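PDB 3BAL: acetylacetone-cleaving enzyme from Acinetobacter johnsonii, which cleaves acetylacetone with one equivalent of molecular oxygen into methylglyoxal and acetate, using one iron ion per subunit of a homotetramer. Local coordinates for residues Phe51-Gly56 / Thr107-Glu112; Ser45-Ile50 / Met117-Pro122. All coordinates share one frame; numbering follows the deposited sequence.

Interaction 1 of 2, residues Phe51-Gly56 / Thr107-Glu112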
ATOM      1  N   PHE A  51      15.160   6.009  15.498  1.00 12.94           N
ATOM      2  CA  PHE A  51      15.473   5.676  16.889  1.00 14.22           C
ATOM      3  C   PHE A  51      16.954   5.689  17.282  1.00 14.77           C
ATOM      4  O   PHE A  51      17.820   5.295  16.497  1.00 14.33           O
ATOM      5  CB  PHE A  51      14.911   4.283  17.244  1.00 13.42           C
ATOM      6  CG  PHE A  51      13.465   4.083  16.864  1.00 14.33           C
ATOM      7  CD1 PHE A  51      13.100   3.900  15.529  1.00 13.02           C
ATOM      8  CD2 PHE A  51      12.465   4.115  17.835  1.00 12.53           C
ATOM      9  CE1 PHE A  51      11.760   3.754  15.160  1.00 12.90           C
ATOM     10  CE2 PHE A  51      11.118   3.972  17.479  1.00 13.89           C
ATOM     11  CZ  PHE A  51      10.764   3.792  16.135  1.00 14.81           C
ATOM     12  N   ASN A  52      17.222   6.153  18.505  1.00 14.63           N
ATOM     13  CA  ASN A  52      18.573   6.170  19.078  1.00 15.85           C
ATOM     14  C   ASN A  52      18.493   5.183  20.248  1.00 15.54           C
ATOM     15  O   ASN A  52      17.703   5.377  21.175  1.00 15.53           O
ATOM     16  CB  ASN A  52      18.964   7.570  19.583  1.00 17.74           C
ATOM     17  CG  ASN A  52      19.411   8.507  18.453  1.00 18.76           C
ATOM     18  OD1 ASN A  52      19.924   8.062  17.421  1.00 19.59           O
ATOM     19  ND2 ASN A  52      19.240   9.805  18.658  1.00 16.99           N
ATOM     20  N   CYS A  53      19.303   4.129  20.197  1.00 15.50           N
ATOM     21  CA  CYS A  53      19.276   3.078  21.214  1.00 16.07           C
ATOM     22  C   CYS A  53      20.587   2.849  21.960  1.00 16.84           C
ATOM     23  O   CYS A  53      21.609   2.531  21.354  1.00 17.08           O
ATOM     24  CB  CYS A  53      18.862   1.755  20.562  1.00 15.87           C
ATOM     25  SG  CYS A  53      17.499   1.910  19.393  1.00 16.44           S
ATOM     26  N   PRO A  54      20.570   2.999  23.293  1.00 17.82           N
ATOM     27  CA  PRO A  54      21.764   2.796  24.119  1.00 17.64           C
ATOM     28  C   PRO A  54      22.197   1.333  24.091  1.00 17.76           C
ATOM     29  O   PRO A  54      21.436   0.453  23.673  1.00 18.02           O
ATOM     30  CB  PRO A  54      21.294   3.212  25.513  1.00 16.85           C
ATOM     31  CG  PRO A  54      20.269   4.244  25.228  1.00 17.39           C
ATOM     32  CD  PRO A  54      19.495   3.614  24.087  1.00 18.30           C
ATOM     33  N   ALA A  55      23.419   1.066  24.536  1.00 17.27           N
ATOM     34  CA  ALA A  55      23.896  -0.304  24.574  1.00 17.60           C
ATOM     35  C   ALA A  55      23.064  -1.054  25.616  1.00 18.07           C
ATOM     36  O   ALA A  55      22.801  -0.538  26.706  1.00 18.07           O
ATOM     37  CB  ALA A  55      25.373  -0.336  24.946  1.00 16.90           C
ATOM     38  N   GLY A  56      22.625  -2.259  25.262  1.00 17.47           N
ATOM     39  CA  GLY A  56      21.831  -3.059  26.174  1.00 16.60           C
ATOM     40  C   GLY A  56      20.330  -2.823  26.128  1.00 16.80           C
ATOM     41  O   GLY A  56      19.585  -3.483  26.864  1.00 16.43           O
ATOM     42  N   THR A 107      13.804  -7.404  20.325  1.00 15.35           N
ATOM     43  CA  THR A 107      14.805  -6.812  19.441  1.00 14.99           C
ATOM     44  C   THR A 107      15.819  -6.142  20.376  1.00 16.15           C
ATOM     45  O   THR A 107      15.451  -5.282  21.183  1.00 15.78           O
ATOM     46  CB  THR A 107      14.163  -5.781  18.479  1.00 13.63           C
ATOM     47  OG1 THR A 107      13.255  -6.456  17.602  1.00 12.41           O
ATOM     48  CG2 THR A 107      15.227  -5.079  17.646  1.00 12.92           C
ATOM     49  N   PHE A 108      17.089  -6.534  20.250  1.00 16.44           N
ATOM     50  CA  PHE A 108      18.166  -6.073  21.136  1.00 16.25           C
ATOM     51  C   PHE A 108      19.343  -5.310  20.502  1.00 16.22           C
ATOM     52  O   PHE A 108      19.825  -5.666  19.422  1.00 17.14           O
ATOM     53  CB  PHE A 108      18.703  -7.309  21.876  1.00 16.99           C
ATOM     54  CG  PHE A 108      19.672  -7.006  22.982  1.00 19.35           C
ATOM     55  CD1 PHE A 108      19.235  -6.441  24.174  1.00 19.78           C
ATOM     56  CD2 PHE A 108      21.022  -7.312  22.841  1.00 20.61           C
ATOM     57  CE1 PHE A 108      20.128  -6.188  25.217  1.00 22.42           C
ATOM     58  CE2 PHE A 108      21.926  -7.061  23.876  1.00 21.99           C
ATOM     59  CZ  PHE A 108      21.477  -6.498  25.065  1.00 22.34           C
ATOM     60  N   PHE A 109      19.823  -4.280  21.201  1.00 14.65           N
ATOM     61  CA  PHE A 109      20.955  -3.477  20.729  1.00 13.55           C
ATOM     62  C   PHE A 109      22.165  -3.634  21.656  1.00 15.03           C
ATOM     63  O   PHE A 109      22.269  -2.968  22.684  1.00 14.14           O
ATOM     64  CB  PHE A 109      20.547  -2.013  20.638  1.00 13.37           C
ATOM     65  CG  PHE A 109      19.367  -1.788  19.749  1.00 13.45           C
ATOM     66  CD1 PHE A 109      18.073  -1.909  20.246  1.00 13.44           C
ATOM     67  CD2 PHE A 109      19.544  -1.531  18.394  1.00 13.18           C
ATOM     68  CE1 PHE A 109      16.976  -1.780  19.407  1.00 14.82           C
ATOM     69  CE2 PHE A 109      18.451  -1.401  17.540  1.00 13.34           C
ATOM     70  CZ  PHE A 109      17.165  -1.526  18.047  1.00 14.20           C
ATOM     71  N   PRO A 110      23.107  -4.517  21.285  1.00 16.96           N
ATOM     72  CA  PRO A 110      24.333  -4.813  22.047  1.00 17.37           C
ATOM     73  C   PRO A 110      25.275  -3.621  22.213  1.00 17.87           C
ATOM     74  O   PRO A 110      26.061  -3.567  23.156  1.00 16.03           O
ATOM     75  CB  PRO A 110      24.990  -5.925  21.225  1.00 16.55           C
ATOM     76  CG  PRO A 110      23.850  -6.510  20.418  1.00 19.68           C
ATOM     77  CD  PRO A 110      23.088  -5.288  20.025  1.00 17.11           C
ATOM     78  N   VAL A 111      25.165  -2.675  21.290  1.00 18.11           N
ATOM     79  CA  VAL A 111      26.012  -1.498  21.266  1.00 19.93           C
ATOM     80  C   VAL A 111      25.162  -0.257  20.943  1.00 20.56           C
ATOM     81  O   VAL A 111      24.073  -0.390  20.390  1.00 21.62           O
ATOM     82  CB  VAL A 111      27.110  -1.719  20.187  1.00 20.63           C
ATOM     83  CG1 VAL A 111      26.779  -0.924  18.932  1.00 22.47           C
ATOM     84  CG2 VAL A 111      28.472  -1.423  20.736  1.00 23.80           C
ATOM     85  N   GLU A 112      25.633   0.942  21.288  1.00 20.16           N
ATOM     86  CA  GLU A 112      24.840   2.137  20.985  1.00 20.96           C
ATOM     87  C   GLU A 112      24.542   2.194  19.485  1.00 19.35           C
ATOM     88  O   GLU A 112      25.458   2.224  18.661  1.00 18.67           O
ATOM     89  CB  GLU A 112      25.558   3.409  21.412  1.00 24.38           C
ATOM     90  CG  GLU A 112      24.666   4.631  21.270  1.00 30.28           C
ATOM     91  CD  GLU A 112      25.083   5.765  22.174  1.00 36.42           C
ATOM     92  OE1 GLU A 112      26.201   6.300  21.988  1.00 38.11           O
ATOM     93  OE2 GLU A 112      24.286   6.122  23.075  1.00 38.84           O
TER
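At one end of the cupin jelly roll, the two beta-sheets are bridged where Cys53 and Gly56 meet Phe109: strand 46-53 of one sheet runs out into a turn leading to strand 57-64 of the other, while 107-112 passes from the short strand 108-109 back toward strand 113-120. The inner part of the contact is a sulfur-aromatic pair. Cys53 SG sits over the middle of the Phe109 ring, 3.7 Å from its centroid and 11° off the normal. The thiol is swung anti to its own carbonyl carbon (chi1 -43°), which lays the CB-SG bond along the ring rather than pointing it end-on; CB therefore covers the same face nearer the root of the side chain, 3.7 Å from Phe109 CG. Met77, Ser57 and Phe59 also touch Phe109. Both residues of the pair are buried, and the Phe109 side chain lies about 9 Å from the bound zinc ion, outside its first shell of His62, His64 and His104.

Toward the surface the backbones take over. Gly56 N donates to Phe109 O at 2.7 Å, a short bond. Glu112 CA makes a CA-H...O contact of 3.3 Å with Cys53 O, and the methylene CG of Glu112 lies beside that same oxygen. Between these points Ala55 runs past Val111, their CA atoms 4.1 Å apart, with the Ala55 methyl near Pro110 O. At the positive phi of Gly56 a CB would press against the carbonyl O of Ala55, and the Phe108 ring lies alongside the glycine. That ring, with CG anti to the backbone N (chi1 -171°), reaches the glycine obliquely, Phe108 CE1 lying 3.2 Å from Gly56 O.

Interaction 2 of 2, residues Ser45-Ile50 / Met117-Pro122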
ATOM      1  N   SER A  45      -2.191   4.281   6.169  1.00 13.21           N
ATOM      2  CA  SER A  45      -2.012   3.675   7.489  1.00 12.61           C
ATOM      3  C   SER A  45      -0.536   3.362   7.748  1.00 12.79           C
ATOM      4  O   SER A  45      -0.201   2.563   8.623  1.00 14.13           O
ATOM      5  CB  SER A  45      -2.872   2.407   7.678  1.00 11.95           C
ATOM      6  OG  SER A  45      -2.262   1.254   7.134  1.00 12.28           O
ATOM      7  N   SER A  46       0.350   4.002   6.991  1.00 11.91           N
ATOM      8  CA  SER A  46       1.777   3.793   7.176  1.00 13.22           C
ATOM      9  C   SER A  46       2.356   4.948   8.000  1.00 14.35           C
ATOM     10  O   SER A  46       1.763   6.024   8.059  1.00 15.62           O
ATOM     11  CB  SER A  46       2.479   3.722   5.824  1.00 12.69           C
ATOM     12  OG  SER A  46       2.237   4.900   5.086  1.00 15.91           O
ATOM     13  N   TRP A  47       3.495   4.715   8.651  1.00 13.01           N
ATOM     14  CA  TRP A  47       4.156   5.744   9.458  1.00 12.88           C
ATOM     15  C   TRP A  47       5.667   5.530   9.451  1.00 12.99           C
ATOM     16  O   TRP A  47       6.135   4.424   9.182  1.00 13.59           O
ATOM     17  CB  TRP A  47       3.598   5.772  10.892  1.00 12.79           C
ATOM     18  CG  TRP A  47       3.431   4.430  11.564  1.00 13.58           C
ATOM     19  CD1 TRP A  47       2.580   3.420  11.196  1.00 14.75           C
ATOM     20  CD2 TRP A  47       4.120   3.965  12.735  1.00 14.21           C
ATOM     21  NE1 TRP A  47       2.699   2.357  12.066  1.00 14.15           N
ATOM     22  CE2 TRP A  47       3.637   2.664  13.018  1.00 15.43           C
ATOM     23  CE3 TRP A  47       5.100   4.522  13.575  1.00 14.24           C
ATOM     24  CZ2 TRP A  47       4.102   1.909  14.108  1.00 15.51           C
ATOM     25  CZ3 TRP A  47       5.563   3.770  14.657  1.00 13.79           C
ATOM     26  CH2 TRP A  47       5.063   2.478  14.911  1.00 13.77           C
ATOM     27  N   THR A  48       6.425   6.590   9.737  1.00 14.10           N
ATOM     28  CA  THR A  48       7.895   6.543   9.702  1.00 14.36           C
ATOM     29  C   THR A  48       8.569   7.191  10.915  1.00 14.46           C
ATOM     30  O   THR A  48       8.175   8.276  11.344  1.00 13.92           O
ATOM     31  CB  THR A  48       8.408   7.252   8.435  1.00 13.82           C
ATOM     32  OG1 THR A  48       7.804   6.653   7.281  1.00 15.76           O
ATOM     33  CG2 THR A  48       9.916   7.148   8.329  1.00 13.57           C
ATOM     34  N   ALA A  49       9.607   6.544  11.439  1.00 13.40           N
ATOM     35  CA  ALA A  49      10.301   7.072  12.613  1.00 12.52           C
ATOM     36  C   ALA A  49      11.786   6.721  12.659  1.00 13.01           C
ATOM     37  O   ALA A  49      12.247   5.844  11.927  1.00 11.80           O
ATOM     38  CB  ALA A  49       9.605   6.572  13.883  1.00 11.68           C
ATOM     39  N   ILE A  50      12.527   7.416  13.523  1.00 12.88           N
ATOM     40  CA  ILE A  50      13.956   7.169  13.696  1.00 13.96           C
ATOM     41  C   ILE A  50      14.258   6.943  15.192  1.00 14.02           C
ATOM     42  O   ILE A  50      13.668   7.595  16.055  1.00 14.28           O
ATOM     43  CB  ILE A  50      14.803   8.338  13.095  1.00 14.69           C
ATOM     44  CG1 ILE A  50      16.294   8.014  13.200  1.00 15.50           C
ATOM     45  CG2 ILE A  50      14.466   9.661  13.771  1.00 17.33           C
ATOM     46  CD1 ILE A  50      17.158   8.857  12.268  1.00 15.56           C
ATOM     47  N   MET A 117      13.126   3.640  10.229  1.00 11.83           N
ATOM     48  CA  MET A 117      12.217   2.585   9.799  1.00 13.09           C
ATOM     49  C   MET A 117      10.827   3.084   9.397  1.00 14.12           C
ATOM     50  O   MET A 117      10.287   4.031   9.985  1.00 14.53           O
ATOM     51  CB  MET A 117      12.102   1.541  10.922  1.00 12.10           C
ATOM     52  CG  MET A 117      11.272   0.298  10.608  1.00 12.33           C
ATOM     53  SD  MET A 117      11.654  -1.071  11.768  1.00 15.64           S
ATOM     54  CE  MET A 117      10.807  -2.478  10.992  1.00 11.87           C
ATOM     55  N   THR A 118      10.259   2.439   8.382  1.00 13.14           N
ATOM     56  CA  THR A 118       8.918   2.753   7.896  1.00 13.59           C
ATOM     57  C   THR A 118       8.048   1.539   8.230  1.00 14.05           C
ATOM     58  O   THR A 118       8.516   0.399   8.136  1.00 13.60           O
ATOM     59  CB  THR A 118       8.910   3.000   6.356  1.00 14.30           C
ATOM     60  OG1 THR A 118       9.581   1.924   5.686  1.00 17.73           O
ATOM     61  CG2 THR A 118       9.616   4.306   6.013  1.00 14.46           C
ATOM     62  N   PHE A 119       6.805   1.781   8.644  1.00 13.76           N
ATOM     63  CA  PHE A 119       5.884   0.696   8.998  1.00 14.22           C
ATOM     64  C   PHE A 119       4.550   0.822   8.260  1.00 15.62           C
ATOM     65  O   PHE A 119       4.030   1.924   8.090  1.00 15.16           O
ATOM     66  CB  PHE A 119       5.541   0.687  10.505  1.00 14.76           C
ATOM     67  CG  PHE A 119       6.727   0.823  11.428  1.00 15.04           C
ATOM     68  CD1 PHE A 119       7.239   2.080  11.748  1.00 14.79           C
ATOM     69  CD2 PHE A 119       7.312  -0.304  12.006  1.00 14.05           C
ATOM     70  CE1 PHE A 119       8.312   2.216  12.634  1.00 14.34           C
ATOM     71  CE2 PHE A 119       8.387  -0.179  12.893  1.00 15.54           C
ATOM     72  CZ  PHE A 119       8.889   1.088  13.208  1.00 14.79           C
ATOM     73  N   LEU A 120       4.005  -0.311   7.826  1.00 14.78           N
ATOM     74  CA  LEU A 120       2.698  -0.332   7.181  1.00 15.11           C
ATOM     75  C   LEU A 120       1.816  -1.082   8.179  1.00 14.63           C
ATOM     76  O   LEU A 120       2.041  -2.264   8.467  1.00 14.69           O
ATOM     77  CB  LEU A 120       2.728  -1.083   5.841  1.00 15.73           C
ATOM     78  CG  LEU A 120       1.373  -1.120   5.104  1.00 15.39           C
ATOM     79  CD1 LEU A 120       0.884   0.300   4.851  1.00 15.52           C
ATOM     80  CD2 LEU A 120       1.511  -1.871   3.797  1.00 15.96           C
ATOM     81  N   GLY A 121       0.830  -0.390   8.735  1.00 14.17           N
ATOM     82  CA  GLY A 121      -0.025  -1.029   9.715  1.00 13.20           C
ATOM     83  C   GLY A 121       0.541  -0.901  11.119  1.00 13.12           C
ATOM     84  O   GLY A 121       1.584  -0.277  11.324  1.00 12.72           O
ATOM     85  N   PRO A 122      -0.126  -1.503  12.115  1.00 12.70           N
ATOM     86  CA  PRO A 122       0.308  -1.448  13.515  1.00 14.54           C
ATOM     87  C   PRO A 122       1.285  -2.518  13.990  1.00 16.15           C
ATOM     88  O   PRO A 122       1.520  -3.533  13.319  1.00 17.79           O
ATOM     89  CB  PRO A 122      -1.009  -1.554  14.273  1.00 15.07           C
ATOM     90  CG  PRO A 122      -1.751  -2.577  13.428  1.00 12.84           C
ATOM     91  CD  PRO A 122      -1.479  -2.088  12.008  1.00 12.57           C
TER
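This is a regular antiparallel strand pairing inside the jelly-roll sheet of the cupin fold, joining Trp47 and Ala49 of strand 46-53 to Phe119 and Met117 of strand 113-120. Each of these two hydrogen-bonded pairs has reciprocal bonds; in the first, Phe119 N reaches Trp47 O at 2.8 Å. Beyond the strand end, Gly121 N still donates to Ser45 O.

On the face carrying Trp47 and Phe119 the aromatic rings stack, the indole six-membered ring and the phenyl having centroids 4.2 Å apart and planes at 22°. Trp47 CG takes the crowded position between the backbone N and the carbonyl carbon (chi1 45°), folding the indole back across the neighbouring strand, where Phe119 CB lies over the five-membered ring. Met117 CG covers the other face of the phenyl, while Trp138 and Ala141 of helix 138-148 touch the indole. On the reverse face Thr48 and Thr118 lie side by side, the Thr118 CG2 methyl 3.2 Å from Thr48 OG1, which is hydrogen-bonded to Glu69 of another subunit. The indole's rotation is further restrained at its edge, where Trp47 NE1 donates nearly in the ring plane to Gly121 O at 3.0 Å.

Overall arrangement
Interactions 1 and 2 lie about 20 Å apart, centre to centre, along the same strand 46-53: residues 45-50 serve interaction 2 and residues 51-56 continue directly into interaction 1. The partners return in reverse order, 107-112 before 117-122, so interaction 1 is nested within the chain loop closed by interaction 2, as expected for antiparallel strands of a jelly roll. Interaction 2 lies within one sheet, near the centre of the chain, with residues that pack against two other subunits; interaction 1 lies at the end, where the chain crosses between sheets. The enclosed loop carries His62, His64 and His104, which bind the zinc ion in this crystal.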